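Local atomic coordinates of interleukin-20 receptor subunit beta (Homo sapiens, PDB entry 6DF3), a protein that pairs with IL20RA to form a receptor for the cytokines IL19, IL20 and IL24, and with IL22RA1 to form one for IL20 and IL24. Residues 9-13 / 14-18; 69-72 / 73-77. The protein carries 1 engineered substitution. All coordinates share one frame; numbering follows the deposited sequence.

Contact 1. Residues 9-13 / 14-18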
ATOM      1  N   VAL C   9      26.876  -6.433   2.910  1.00 54.56           N
ATOM      2  CA  VAL C   9      25.495  -6.536   3.355  1.00 51.71           C
ATOM      3  C   VAL C   9      25.150  -8.008   3.615  1.00 52.66           C
ATOM      4  O   VAL C   9      25.216  -8.798   2.717  1.00 50.93           O
ATOM      5  CB  VAL C   9      24.511  -5.936   2.314  1.00 49.42           C
ATOM      6  CG1 VAL C   9      23.073  -6.039   2.816  1.00 49.66           C
ATOM      7  CG2 VAL C   9      24.824  -4.451   2.042  1.00 48.81           C
ATOM      8  N   LEU C  10      24.731  -8.335   4.828  1.00 53.05           N
ATOM      9  CA  LEU C  10      24.031  -9.556   5.147  1.00 54.48           C
ATOM     10  C   LEU C  10      22.503  -9.313   5.110  1.00 51.83           C
ATOM     11  O   LEU C  10      21.963  -8.568   5.932  1.00 47.04           O
ATOM     12  CB  LEU C  10      24.432 -10.030   6.535  1.00 59.00           C
ATOM     13  CG  LEU C  10      23.734 -11.282   7.087  1.00 61.46           C
ATOM     14  CD1 LEU C  10      24.124 -12.453   6.204  1.00 64.62           C
ATOM     15  CD2 LEU C  10      24.170 -11.514   8.529  1.00 65.75           C
ATOM     16  N   SER C  11      21.834  -9.952   4.159  1.00 48.89           N
ATOM     17  CA  SER C  11      20.434  -9.812   3.984  1.00 49.30           C
ATOM     18  C   SER C  11      19.798 -11.167   4.135  1.00 51.23           C
ATOM     19  O   SER C  11      19.981 -12.021   3.284  1.00 49.60           O
ATOM     20  CB  SER C  11      20.054  -9.191   2.637  1.00 48.97           C
ATOM     21  OG  SER C  11      18.624  -9.267   2.397  1.00 46.17           O
ATOM     22  N   THR C  12      18.986 -11.271   5.190  1.00 51.36           N
ATOM     23  CA  THR C  12      18.318 -12.458   5.645  1.00 56.08           C
ATOM     24  C   THR C  12      16.807 -12.168   5.752  1.00 55.80           C
ATOM     25  O   THR C  12      16.424 -11.244   6.511  1.00 51.50           O
ATOM     26  CB  THR C  12      18.789 -12.798   7.070  1.00 56.60           C
ATOM     27  OG1 THR C  12      20.185 -13.028   7.028  1.00 65.75           O
ATOM     28  CG2 THR C  12      18.158 -14.067   7.483  1.00 66.49           C
ATOM     29  N   ASN C  13      15.991 -12.962   5.050  1.00 55.87           N
ATOM     30  CA  ASN C  13      14.494 -12.819   5.053  1.00 55.81           C
ATOM     31  C   ASN C  13      14.013 -11.326   4.983  1.00 52.98           C
ATOM     32  O   ASN C  13      13.315 -10.821   5.878  1.00 53.15           O
ATOM     33  CB  ASN C  13      13.938 -13.524   6.278  1.00 55.09           C
ATOM     34  CG  ASN C  13      13.982 -15.015   6.136  1.00 60.69           C
ATOM     35  OD1 ASN C  13      13.929 -15.560   5.026  1.00 63.01           O
ATOM     36  ND2 ASN C  13      14.124 -15.693   7.250  1.00 62.09           N
ATOM     37  N   MET C  14      14.514 -10.613   3.981  1.00 52.63           N
ATOM     38  CA  MET C  14      14.215  -9.151   3.781  1.00 51.54           C
ATOM     39  C   MET C  14      14.623  -8.213   4.864  1.00 50.42           C
ATOM     40  O   MET C  14      14.234  -7.065   4.831  1.00 50.92           O
ATOM     41  CB  MET C  14      12.742  -8.925   3.410  1.00 48.88           C
ATOM     42  CG  MET C  14      12.373  -9.632   2.135  1.00 50.35           C
ATOM     43  SD  MET C  14      13.112  -8.943   0.569  1.00 57.00           S
ATOM     44  CE  MET C  14      12.028  -7.518   0.345  1.00 53.58           C
ATOM     45  N   LYS C  15      15.470  -8.643   5.800  1.00 51.59           N
ATOM     46  CA  LYS C  15      16.160  -7.718   6.717  1.00 51.55           C
ATOM     47  C   LYS C  15      17.600  -7.457   6.229  1.00 50.87           C
ATOM     48  O   LYS C  15      18.407  -8.410   6.140  1.00 50.74           O
ATOM     49  CB  LYS C  15      16.223  -8.333   8.108  1.00 57.58           C
ATOM     50  CG  LYS C  15      16.770  -7.351   9.109  1.00 61.29           C
ATOM     51  CD  LYS C  15      16.975  -8.000  10.472  1.00 70.27           C
ATOM     52  CE  LYS C  15      17.475  -6.955  11.460  1.00 79.04           C
ATOM     53  NZ  LYS C  15      18.230  -7.575  12.579  1.00 88.21           N
ATOM     54  N   HIS C  16      17.949  -6.210   5.911  1.00 48.25           N
ATOM     55  CA  HIS C  16      19.272  -5.927   5.365  1.00 47.26           C
ATOM     56  C   HIS C  16      20.175  -5.195   6.330  1.00 48.58           C
ATOM     57  O   HIS C  16      19.926  -4.032   6.687  1.00 44.63           O
ATOM     58  CB  HIS C  16      19.181  -5.158   4.059  1.00 44.47           C
ATOM     59  CG  HIS C  16      17.956  -5.445   3.280  1.00 43.51           C
ATOM     60  ND1 HIS C  16      17.651  -6.708   2.813  1.00 42.89           N
ATOM     61  CD2 HIS C  16      16.957  -4.612   2.839  1.00 42.48           C
ATOM     62  CE1 HIS C  16      16.460  -6.663   2.208  1.00 48.06           C
ATOM     63  NE2 HIS C  16      16.021  -5.398   2.201  1.00 44.43           N
ATOM     64  N   LEU C  17      21.276  -5.867   6.676  1.00 51.51           N
ATOM     65  CA  LEU C  17      22.287  -5.371   7.605  1.00 55.57           C
ATOM     66  C   LEU C  17      23.557  -4.953   6.871  1.00 52.73           C
ATOM     67  O   LEU C  17      24.195  -5.783   6.285  1.00 50.35           O
ATOM     68  CB  LEU C  17      22.654  -6.492   8.599  1.00 59.52           C
ATOM     69  CG  LEU C  17      22.298  -6.449  10.065  1.00 67.50           C
ATOM     70  CD1 LEU C  17      23.066  -7.532  10.890  1.00 70.49           C
ATOM     71  CD2 LEU C  17      22.587  -5.077  10.644  1.00 67.46           C
ATOM     72  N   LEU C  18      23.925  -3.682   6.899  1.00 52.52           N
ATOM     73  CA  LEU C  18      25.229  -3.247   6.392  1.00 52.42           C
ATOM     74  C   LEU C  18      26.230  -3.421   7.519  1.00 57.74           C
ATOM     75  O   LEU C  18      25.838  -3.229   8.678  1.00 62.79           O
ATOM     76  CB  LEU C  18      25.183  -1.797   5.927  1.00 52.68           C
ATOM     77  CG  LEU C  18      26.504  -1.173   5.433  1.00 52.09           C
ATOM     78  CD1 LEU C  18      26.892  -1.873   4.157  1.00 51.71           C
ATOM     79  CD2 LEU C  18      26.339   0.316   5.219  1.00 51.78           C
TER

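Contact 2. Residues 69-72 / 73-77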
ATOM      1  N   ILE C  69      15.977   0.553   1.939  1.00 46.18           N
ATOM      2  CA  ILE C  69      15.913  -0.184   0.697  1.00 44.24           C
ATOM      3  C   ILE C  69      14.433  -0.415   0.387  1.00 45.70           C
ATOM      4  O   ILE C  69      13.805  -1.248   1.053  1.00 45.58           O
ATOM      5  CB  ILE C  69      16.674  -1.537   0.809  1.00 46.24           C
ATOM      6  CG1 ILE C  69      18.126  -1.378   1.333  1.00 46.46           C
ATOM      7  CG2 ILE C  69      16.713  -2.237  -0.533  1.00 46.73           C
ATOM      8  CD1 ILE C  69      18.901  -0.270   0.752  1.00 46.17           C
ATOM      9  N   THR C  70      13.852   0.324  -0.580  1.00 42.55           N
ATOM     10  CA  THR C  70      12.376   0.349  -0.726  1.00 41.87           C
ATOM     11  C   THR C  70      11.931   0.083  -2.129  1.00 40.57           C
ATOM     12  O   THR C  70      10.713   0.208  -2.495  1.00 42.62           O
ATOM     13  CB  THR C  70      11.817   1.716  -0.307  1.00 47.02           C
ATOM     14  OG1 THR C  70      12.545   2.689  -0.955  1.00 43.84           O
ATOM     15  CG2 THR C  70      11.968   1.988   1.191  1.00 48.96           C
ATOM     16  N   ALA C  71      12.885  -0.373  -2.923  1.00 39.82           N
ATOM     17  CA  ALA C  71      12.605  -0.867  -4.233  1.00 40.14           C
ATOM     18  C   ALA C  71      13.533  -2.074  -4.593  1.00 40.38           C
ATOM     19  O   ALA C  71      14.690  -2.179  -4.153  1.00 41.92           O
ATOM     20  CB  ALA C  71      12.774   0.254  -5.218  1.00 41.14           C
ATOM     21  N   THR C  72      13.064  -2.911  -5.495  1.00 41.38           N
ATOM     22  CA  THR C  72      13.858  -4.076  -5.962  1.00 42.43           C
ATOM     23  C   THR C  72      14.764  -3.600  -7.144  1.00 43.82           C
ATOM     24  O   THR C  72      14.556  -3.933  -8.300  1.00 46.93           O
ATOM     25  CB  THR C  72      12.930  -5.248  -6.286  1.00 45.87           C
ATOM     26  OG1 THR C  72      12.104  -5.505  -5.131  1.00 46.38           O
ATOM     27  CG2 THR C  72      13.686  -6.521  -6.614  1.00 46.15           C
ATOM     28  N   VAL C  73      15.756  -2.794  -6.797  1.00 41.71           N
ATOM     29  CA  VAL C  73      16.767  -2.286  -7.685  1.00 42.57           C
ATOM     30  C   VAL C  73      18.099  -2.251  -6.863  1.00 42.95           C
ATOM     31  O   VAL C  73      18.066  -2.322  -5.588  1.00 41.45           O
ATOM     32  CB  VAL C  73      16.417  -0.853  -8.193  1.00 43.66           C
ATOM     33  CG1 VAL C  73      15.051  -0.787  -8.873  1.00 44.65           C
ATOM     34  CG2 VAL C  73      16.447   0.172  -7.072  1.00 41.19           C
ATOM     35  N   PRO C  74      19.271  -2.167  -7.560  1.00 43.12           N
ATOM     36  CA  PRO C  74      20.529  -2.095  -6.825  1.00 43.96           C
ATOM     37  C   PRO C  74      20.720  -0.750  -6.167  1.00 44.95           C
ATOM     38  O   PRO C  74      20.446   0.251  -6.788  1.00 49.10           O
ATOM     39  CB  PRO C  74      21.650  -2.307  -7.906  1.00 42.36           C
ATOM     40  CG  PRO C  74      20.946  -2.073  -9.229  1.00 45.39           C
ATOM     41  CD  PRO C  74      19.449  -2.230  -9.026  1.00 43.79           C
ATOM     42  N   TYR C  75      21.284  -0.768  -4.961  1.00 42.32           N
ATOM     43  CA  TYR C  75      21.527   0.360  -4.104  1.00 42.17           C
ATOM     44  C   TYR C  75      23.043   0.433  -3.795  1.00 41.91           C
ATOM     45  O   TYR C  75      23.661  -0.567  -3.502  1.00 42.51           O
ATOM     46  CB  TYR C  75      20.761   0.179  -2.758  1.00 41.32           C
ATOM     47  CG  TYR C  75      19.368   0.681  -2.751  1.00 40.06           C
ATOM     48  CD1 TYR C  75      18.358  -0.095  -3.283  1.00 41.09           C
ATOM     49  CD2 TYR C  75      19.042   1.921  -2.204  1.00 37.41           C
ATOM     50  CE1 TYR C  75      17.017   0.350  -3.306  1.00 44.20           C
ATOM     51  CE2 TYR C  75      17.705   2.393  -2.227  1.00 40.71           C
ATOM     52  CZ  TYR C  75      16.681   1.606  -2.775  1.00 41.24           C
ATOM     53  OH  TYR C  75      15.330   1.961  -2.773  1.00 40.97           O
ATOM     54  N   ASN C  76      23.593   1.620  -3.854  1.00 42.60           N
ATOM     55  CA  ASN C  76      24.863   1.954  -3.321  1.00 43.31           C
ATOM     56  C   ASN C  76      24.699   2.372  -1.899  1.00 42.65           C
ATOM     57  O   ASN C  76      23.742   3.040  -1.550  1.00 41.24           O
ATOM     58  CB  ASN C  76      25.485   3.129  -4.098  1.00 46.19           C
ATOM     59  CG  ASN C  76      25.623   2.844  -5.577  1.00 48.12           C
ATOM     60  OD1 ASN C  76      25.758   1.704  -5.982  1.00 52.56           O
ATOM     61  ND2 ASN C  76      25.529   3.894  -6.389  1.00 48.11           N
ATOM     62  N   LEU C  77      25.692   2.036  -1.105  1.00 43.46           N
ATOM     63  CA  LEU C  77      25.744   2.366   0.309  1.00 44.89           C
ATOM     64  C   LEU C  77      27.181   2.833   0.614  1.00 48.22           C
ATOM     65  O   LEU C  77      28.129   2.360   0.012  1.00 47.96           O
ATOM     66  CB  LEU C  77      25.403   1.125   1.081  1.00 48.07           C
ATOM     67  CG  LEU C  77      23.922   0.718   1.044  1.00 47.87           C
ATOM     68  CD1 LEU C  77      23.823  -0.747   1.417  1.00 50.91           C
ATOM     69  CD2 LEU C  77      23.198   1.575   2.055  1.00 51.17           C
TER
HETATM   70  O   HOH W   1      14.870   4.544  -2.242  1.00 42.15           O
HETATM   71  O   HOH W   2      17.032  -3.383  -3.448  1.00 38.36           O

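Contact 1. Residues 9-13 / 14-18
Strand residues V9-T12 run antiparallel to K15-L18, with axes 4.6 Å apart at 165°, and a type I' beta turn from T12 to K15 joins them through N13 and M14, both with positive phi. L10 and L17 exchange both backbone bonds, L17 N reaching L10 O at 2.9 Å, and the T12-K15 pair next to the turn does the same, T12 N meeting K15 O at 3.1 Å. Between these, S11 faces H16 in a non-hydrogen-bonded pair, where the side chains supply the link: S11 OG lies in the plane of the imidazole, at its edge, 2.8 Å from ND1. With OG anti to the S11 backbone N (chi1 170°), the hydroxyl is carried across to the ring, and T102 OG1 is its second partner. On the same face V9 CG2 packs against L18 CD1 at 3.9 Å, the two side chains meeting nearly at a right angle, and F97 covers V9, S11 and H16. The other face carries L10, L17, T12 and K15; there the L10 and L17 side chains meet loosely, CB to CB at 4.5 Å. This is a two-residue beta hairpin, the A-B hairpin of the first fibronectin type III domain.

Contact 2. Residues 69-72 / 73-77
I69 lies over one face of the Y75 ring, in the tight part of this contact. Its CD1 sits 3.9 Å from the ring centroid, 22° off the normal, in a CH-pi contact shifted toward the CG-CD2 bond of the ring, while I69 CG2 lies on the same side of the ring plane near the Y75 CD1-CE1 bond, 3.8 Å from Y75 CE1. With CG1 anti to the carbonyl carbon (chi1 -52°) and CG2 anti to the backbone N, both branches of I69 reach the tyrosine. At the hydroxyl end of the ring T70 N donates a nearly straight bond to Y75 OH, 3.1 Å long with 169° at the hydrogen. A71 O stands at the ring edge, in its plane, 3.5 Å from CE1.

Looser and more watery are the rim of the ring at its hydroxyl and the turn beyond A71. One water joins Y75 OH (2.7 Å) to T70 OG1, which also bonds to a polar side chain of another protein's chain; a second water donates to A71 O and V73 O. An inverse gamma turn centred on T72 bends the chain, its V73 N to A71 O bond weak at 2.9 Å, and A71 CB only brushes V73 CG2. A phenylalanine in place of Y75 could still pack on I69, but would probably leave T70 N without its acceptor and the bridging water without one of its holders. The tyrosine thus pins the loop leading into strand 74-83 of the first fibronectin type III domain, at a surface met by another protein.

In the fold
Both contacts are local and belong to the first fibronectin type III domain, but to different sheets of its sandwich: contact 1 is a hairpin in the three-stranded sheet, contact 2 a loop running into a strand of the four-stranded one. Their centres lie about 12 Å apart, and they pack together where H16 CD2 meets I69 CB at 3.7 Å and V9 CG2 meets L77 CD1 at 3.9 Å. Contact 1 is partly buried, with exposed L10 and K15 on one face, and rests on regular backbone pairing; contact 2 is buried and depends on one aromatic side chain, with waters completing its polar links. Another protein chain reaches contact 2, whereas none in the assembly touches contact 1.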